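Local coordinates for HTH-type transcriptional regulator LysG (Mycobacterium tuberculosis, PDB 3ISP), which probably activates expression of the lysine exporter LysE and represses its own gene, binding DNA as a homodimeric LysR-type regulator, at residues L273-P276 with I277-R280; H131-R134 with L135-G139. All coordinates share one frame; numbering follows the deposited sequence.

Contact 1: L273-P276 with I277-R280; sequences LDSP and IIAR
The backbone turns from a loop into the first turn of helix 276-288, with S275 as N-cap: A279 N bonds back to S275 O at 3.0 Å, and R280 N follows suit onto P276 O. The helix packs within the LysR substrate-binding domain, after the long strand 255-271 and a short loop.

As N-cap, S275 turns its OG forward to I278 N, a weak bond at 3.4 Å but nearly straight, with an N-H...O angle of 174°. That reach depends on OG standing anti to the backbone N of S275 (chi1 -173°). The same hydroxyl also hydrogen-bonds E81 of helix 66-82, and the second carboxylate oxygen of E81 takes the N-H of I277, so this one acidic side chain serves two groups at the helix start, where the helix dipole would probably favour its negative charge.

On the buried side I278 lays CG1 against S275 CB, 3.4 Å away. L273 crosses I278 at about a right angle and brings CD1 to the same CG1 at 4.1 Å; both residues also lean on helix 66-82, through Q74 and L77 respectively. On the outer side P276 fills the first helical position, and R280, bent at chi3 (-30°), curls back over it. Its guanidinium places a face, not an N-H, over the carbonyl: P276 O lies 3.5 Å off the R280 guanidinium plane, nearer its margin than its middle.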
ATOM      1  N   LEU A 273      13.418 -11.591 -26.931  1.00 57.93           N
ATOM      2  CA  LEU A 273      12.879 -12.478 -27.937  1.00 59.66           C
ATOM      3  C   LEU A 273      13.319 -11.944 -29.278  1.00 60.58           C
ATOM      4  O   LEU A 273      13.945 -10.898 -29.341  1.00 62.88           O
ATOM      5  CB  LEU A 273      11.356 -12.548 -27.858  1.00 57.83           C
ATOM      6  CG  LEU A 273      10.561 -11.242 -27.821  1.00 61.11           C
ATOM      7  CD1 LEU A 273      10.621 -10.517 -29.154  1.00 58.54           C
ATOM      8  CD2 LEU A 273       9.115 -11.523 -27.435  1.00 62.12           C
ATOM      9  N   ASP A 274      13.004 -12.665 -30.349  1.00 68.16           N
ATOM     10  CA  ASP A 274      13.281 -12.175 -31.697  1.00 70.65           C
ATOM     11  C   ASP A 274      12.093 -11.400 -32.259  1.00 71.62           C
ATOM     12  O   ASP A 274      10.945 -11.842 -32.185  1.00 74.11           O
ATOM     13  CB  ASP A 274      13.625 -13.331 -32.627  1.00 75.18           C
ATOM     14  CG  ASP A 274      15.005 -13.884 -32.370  1.00 87.44           C
ATOM     15  OD1 ASP A 274      15.813 -13.170 -31.727  1.00 82.10           O
ATOM     16  OD2 ASP A 274      15.273 -15.029 -32.810  1.00 92.77           O
ATOM     17  N   SER A 275      12.364 -10.240 -32.828  1.00 66.46           N
ATOM     18  CA  SER A 275      11.290  -9.456 -33.403  1.00 65.52           C
ATOM     19  C   SER A 275      11.864  -8.333 -34.237  1.00 64.87           C
ATOM     20  O   SER A 275      12.560  -7.465 -33.730  1.00 61.80           O
ATOM     21  CB  SER A 275      10.397  -8.887 -32.306  1.00 60.74           C
ATOM     22  OG  SER A 275       9.264  -8.251 -32.861  1.00 60.40           O
ATOM     23  N   PRO A 276      11.602  -8.368 -35.537  1.00 66.05           N
ATOM     24  CA  PRO A 276      12.018  -7.233 -36.355  1.00 61.43           C
ATOM     25  C   PRO A 276      11.472  -5.911 -35.801  1.00 62.52           C
ATOM     26  O   PRO A 276      12.186  -4.910 -35.838  1.00 65.08           O
ATOM     27  CB  PRO A 276      11.428  -7.567 -37.724  1.00 65.81           C
ATOM     28  CG  PRO A 276      11.428  -9.065 -37.746  1.00 65.26           C
ATOM     29  CD  PRO A 276      11.095  -9.491 -36.343  1.00 59.91           C
ATOM     30  N   ILE A 277      10.253  -5.896 -35.269  1.00 64.36           N
ATOM     31  CA  ILE A 277       9.727  -4.649 -34.711  1.00 64.93           C
ATOM     32  C   ILE A 277      10.494  -4.226 -33.461  1.00 58.04           C
ATOM     33  O   ILE A 277      10.875  -3.068 -33.337  1.00 61.79           O
ATOM     34  CB  ILE A 277       8.215  -4.689 -34.409  1.00 60.40           C
ATOM     35  CG1 ILE A 277       7.425  -5.113 -35.640  1.00 66.69           C
ATOM     36  CG2 ILE A 277       7.725  -3.315 -34.024  1.00 62.96           C
ATOM     37  CD1 ILE A 277       5.966  -5.422 -35.342  1.00 76.08           C
ATOM     38  N   ILE A 278      10.729  -5.152 -32.540  1.00 52.58           N
ATOM     39  CA  ILE A 278      11.514  -4.825 -31.348  1.00 58.83           C
ATOM     40  C   ILE A 278      12.916  -4.282 -31.678  1.00 58.06           C
ATOM     41  O   ILE A 278      13.255  -3.155 -31.319  1.00 55.30           O
ATOM     42  CB  ILE A 278      11.648  -6.020 -30.394  1.00 60.13           C
ATOM     43  CG1 ILE A 278      10.263  -6.492 -29.952  1.00 60.58           C
ATOM     44  CG2 ILE A 278      12.492  -5.641 -29.191  1.00 60.83           C
ATOM     45  CD1 ILE A 278       9.327  -5.370 -29.600  1.00 57.75           C
ATOM     46  N   ALA A 279      13.729  -5.080 -32.354  1.00 57.14           N
ATOM     47  CA  ALA A 279      15.058  -4.635 -32.752  1.00 55.92           C
ATOM     48  C   ALA A 279      15.022  -3.238 -33.380  1.00 58.66           C
ATOM     49  O   ALA A 279      15.847  -2.381 -33.055  1.00 57.89           O
ATOM     50  CB  ALA A 279      15.701  -5.641 -33.699  1.00 48.98           C
ATOM     51  N   ARG A 280      14.067  -3.007 -34.277  1.00 57.34           N
ATOM     52  CA  ARG A 280      13.940  -1.699 -34.911  1.00 52.51           C
ATOM     53  C   ARG A 280      13.678  -0.587 -33.899  1.00 51.99           C
ATOM     54  O   ARG A 280      14.365   0.431 -33.910  1.00 53.53           O
ATOM     55  CB  ARG A 280      12.847  -1.712 -35.974  1.00 52.90           C
ATOM     56  CG  ARG A 280      12.489  -0.340 -36.499  1.00 57.69           C
ATOM     57  CD  ARG A 280      11.374  -0.433 -37.516  1.00 72.78           C
ATOM     58  NE  ARG A 280      11.422  -1.706 -38.238  1.00 78.12           N
ATOM     59  CZ  ARG A 280      10.499  -2.660 -38.132  1.00 78.51           C
ATOM     60  NH1 ARG A 280       9.443  -2.475 -37.334  1.00 78.29           N
ATOM     61  NH2 ARG A 280      10.629  -3.791 -38.824  1.00 64.98           N
TER

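Contact 2: H131-R134 with L135-G139; sequences HSAR and LLREG
R134 and E138, one turn apart near the C-terminal end of helix 129-137, form an i to i+4 ion pair in the LysR substrate-binding domain. The R134 chain is extended, CG anti to its own N (chi1 -174°) and straight on to NE, so that the rod slants across the E138 carboxylate. R134 NE lies 3.0 Å from E138 OE2, yet the oxygen is well out of the guanidinium plane and no N-H aims at it. The two flat groups are turned 53° against each other; this is an attraction of charges without a hydrogen bond. The same E138 OE2 also lies beside the methylenes of R134, 3.6 Å from R134 CG, a plain van der Waals neighbourhood.

R137 takes a different course. Its chain bends at chi3 (-48°) and folds back along the preceding turn, so its guanidinium lies with one face over A133 O, 3.6 Å from that plane, off-centre. R137 NH2 comes within 3.3 Å of R134 CA, and R137 NH1 approaches A133 CB. The carbonyl of A133 already accepts the N-H of R137 itself in an almost straight bond.

Another flank of the helix faces the protein: L136 and S132 both rest on A144 of strand 143-146, while the S132 hydroxyl bonds back to the D128 and Q129 carbonyls. R137 and E138 both touch I66 at the start of helix 66-82. G139, with positive phi, ends the helix, its N bonded to L136 O. At the partly exposed L135, CG packs 3.3 Å from H131 O, the acceptor of a weak bond from L135 N.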
ATOM      1  N   HIS A 131       6.980   1.890 -11.595  1.00 65.78           N
ATOM      2  CA  HIS A 131       5.800   1.736 -12.428  1.00 66.87           C
ATOM      3  C   HIS A 131       6.098   1.025 -13.753  1.00 69.83           C
ATOM      4  O   HIS A 131       5.311   0.179 -14.197  1.00 70.63           O
ATOM      5  CB  HIS A 131       5.144   3.090 -12.689  1.00 68.35           C
ATOM      6  CG  HIS A 131       4.511   3.706 -11.477  1.00 78.65           C
ATOM      7  ND1 HIS A 131       3.403   3.164 -10.855  1.00 75.20           N
ATOM      8  CD2 HIS A 131       4.814   4.835 -10.789  1.00 78.97           C
ATOM      9  CE1 HIS A 131       3.062   3.925  -9.830  1.00 78.31           C
ATOM     10  NE2 HIS A 131       3.902   4.944  -9.769  1.00 79.83           N
ATOM     11  N   SER A 132       7.228   1.362 -14.380  1.00 67.18           N
ATOM     12  CA  SER A 132       7.578   0.789 -15.688  1.00 66.33           C
ATOM     13  C   SER A 132       7.995  -0.683 -15.612  1.00 64.26           C
ATOM     14  O   SER A 132       7.637  -1.474 -16.481  1.00 67.29           O
ATOM     15  CB  SER A 132       8.643   1.631 -16.406  1.00 63.03           C
ATOM     16  OG  SER A 132       9.919   1.466 -15.822  1.00 63.79           O
ATOM     17  N   ALA A 133       8.738  -1.061 -14.577  1.00 64.31           N
ATOM     18  CA  ALA A 133       9.083  -2.470 -14.391  1.00 61.30           C
ATOM     19  C   ALA A 133       7.833  -3.340 -14.274  1.00 64.25           C
ATOM     20  O   ALA A 133       7.823  -4.482 -14.731  1.00 62.78           O
ATOM     21  CB  ALA A 133       9.961  -2.647 -13.175  1.00 64.02           C
ATOM     22  N   ARG A 134       6.781  -2.811 -13.652  1.00 66.62           N
ATOM     23  CA  ARG A 134       5.520  -3.544 -13.550  1.00 70.59           C
ATOM     24  C   ARG A 134       4.927  -3.805 -14.933  1.00 67.11           C
ATOM     25  O   ARG A 134       4.579  -4.935 -15.271  1.00 66.88           O
ATOM     26  CB  ARG A 134       4.499  -2.797 -12.684  1.00 72.57           C
ATOM     27  CG  ARG A 134       3.221  -3.603 -12.434  1.00 76.80           C
ATOM     28  CD  ARG A 134       2.103  -2.776 -11.809  1.00 87.11           C
ATOM     29  NE  ARG A 134       1.146  -3.611 -11.078  1.00 99.99           N
ATOM     30  CZ  ARG A 134      -0.120  -3.271 -10.829  1.00104.90           C
ATOM     31  NH1 ARG A 134      -0.601  -2.113 -11.266  1.00101.33           N
ATOM     32  NH2 ARG A 134      -0.910  -4.098 -10.152  1.00103.20           N
ATOM     33  N   LEU A 135       4.814  -2.746 -15.726  1.00 65.44           N
ATOM     34  CA  LEU A 135       4.250  -2.834 -17.065  1.00 62.30           C
ATOM     35  C   LEU A 135       5.065  -3.765 -17.968  1.00 64.34           C
ATOM     36  O   LEU A 135       4.533  -4.354 -18.914  1.00 64.12           O
ATOM     37  CB  LEU A 135       4.145  -1.438 -17.681  1.00 59.05           C
ATOM     38  CG  LEU A 135       3.396  -0.406 -16.836  1.00 64.95           C
ATOM     39  CD1 LEU A 135       3.524   0.992 -17.424  1.00 61.89           C
ATOM     40  CD2 LEU A 135       1.933  -0.791 -16.692  1.00 65.56           C
ATOM     41  N   LEU A 136       6.354  -3.896 -17.687  1.00 61.74           N
ATOM     42  CA  LEU A 136       7.165  -4.855 -18.422  1.00 61.89           C
ATOM     43  C   LEU A 136       6.828  -6.280 -18.000  1.00 59.92           C
ATOM     44  O   LEU A 136       6.537  -7.122 -18.841  1.00 65.05           O
ATOM     45  CB  LEU A 136       8.654  -4.589 -18.230  1.00 62.22           C
ATOM     46  CG  LEU A 136       9.234  -3.409 -18.993  1.00 58.60           C
ATOM     47  CD1 LEU A 136      10.750  -3.467 -18.920  1.00 62.50           C
ATOM     48  CD2 LEU A 136       8.765  -3.432 -20.435  1.00 56.51           C
ATOM     49  N   ARG A 137       6.877  -6.546 -16.701  1.00 57.28           N
ATOM     50  CA  ARG A 137       6.491  -7.847 -16.186  1.00 59.56           C
ATOM     51  C   ARG A 137       5.127  -8.276 -16.703  1.00 62.85           C
ATOM     52  O   ARG A 137       4.942  -9.428 -17.089  1.00 70.64           O
ATOM     53  CB  ARG A 137       6.474  -7.838 -14.660  1.00 63.84           C
ATOM     54  CG  ARG A 137       7.830  -8.068 -14.024  1.00 68.79           C
ATOM     55  CD  ARG A 137       7.716  -8.287 -12.530  1.00 65.68           C
ATOM     56  NE  ARG A 137       6.866  -7.276 -11.904  1.00 70.41           N
ATOM     57  CZ  ARG A 137       7.307  -6.120 -11.415  1.00 75.13           C
ATOM     58  NH1 ARG A 137       8.603  -5.817 -11.475  1.00 72.78           N
ATOM     59  NH2 ARG A 137       6.449  -5.268 -10.866  1.00 71.95           N
ATOM     60  N   GLU A 138       4.176  -7.350 -16.719  1.00 58.72           N
ATOM     61  CA  GLU A 138       2.788  -7.673 -17.038  1.00 66.69           C
ATOM     62  C   GLU A 138       2.478  -7.739 -18.546  1.00 66.88           C
ATOM     63  O   GLU A 138       1.315  -7.897 -18.948  1.00 64.85           O
ATOM     64  CB  GLU A 138       1.837  -6.677 -16.343  1.00 70.72           C
ATOM     65  CG  GLU A 138       1.762  -6.808 -14.817  1.00 74.79           C
ATOM     66  CD  GLU A 138       0.719  -5.884 -14.185  1.00 86.33           C
ATOM     67  OE1 GLU A 138       0.074  -5.113 -14.936  1.00 88.55           O
ATOM     68  OE2 GLU A 138       0.546  -5.928 -12.939  1.00 77.44           O
ATOM     69  N   GLY A 139       3.514  -7.606 -19.371  1.00 65.22           N
ATOM     70  CA  GLY A 139       3.362  -7.643 -20.816  1.00 56.78           C
ATOM     71  C   GLY A 139       2.708  -6.398 -21.376  1.00 60.65           C
ATOM     72  O   GLY A 139       2.545  -6.267 -22.590  1.00 64.25           O
TER

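Contacts 1 and 2 are both helix ends of the substrate-binding domain, one the start of helix 276-288 and the other the finish of helix 129-137. Their centres are 18 Å apart and their nearest atoms about 9 Å, so they do not touch. What they share is helix 66-82: contact 1 meets it through Q74, L77 and E81, contact 2 through I66 and through R70, which bonds the R137 carbonyl. The linking helix that follows the DNA-binding region is thus met at both ends by the domain. Contact 1 also reaches the second subunit, where D274 packs on Q74 of that chain.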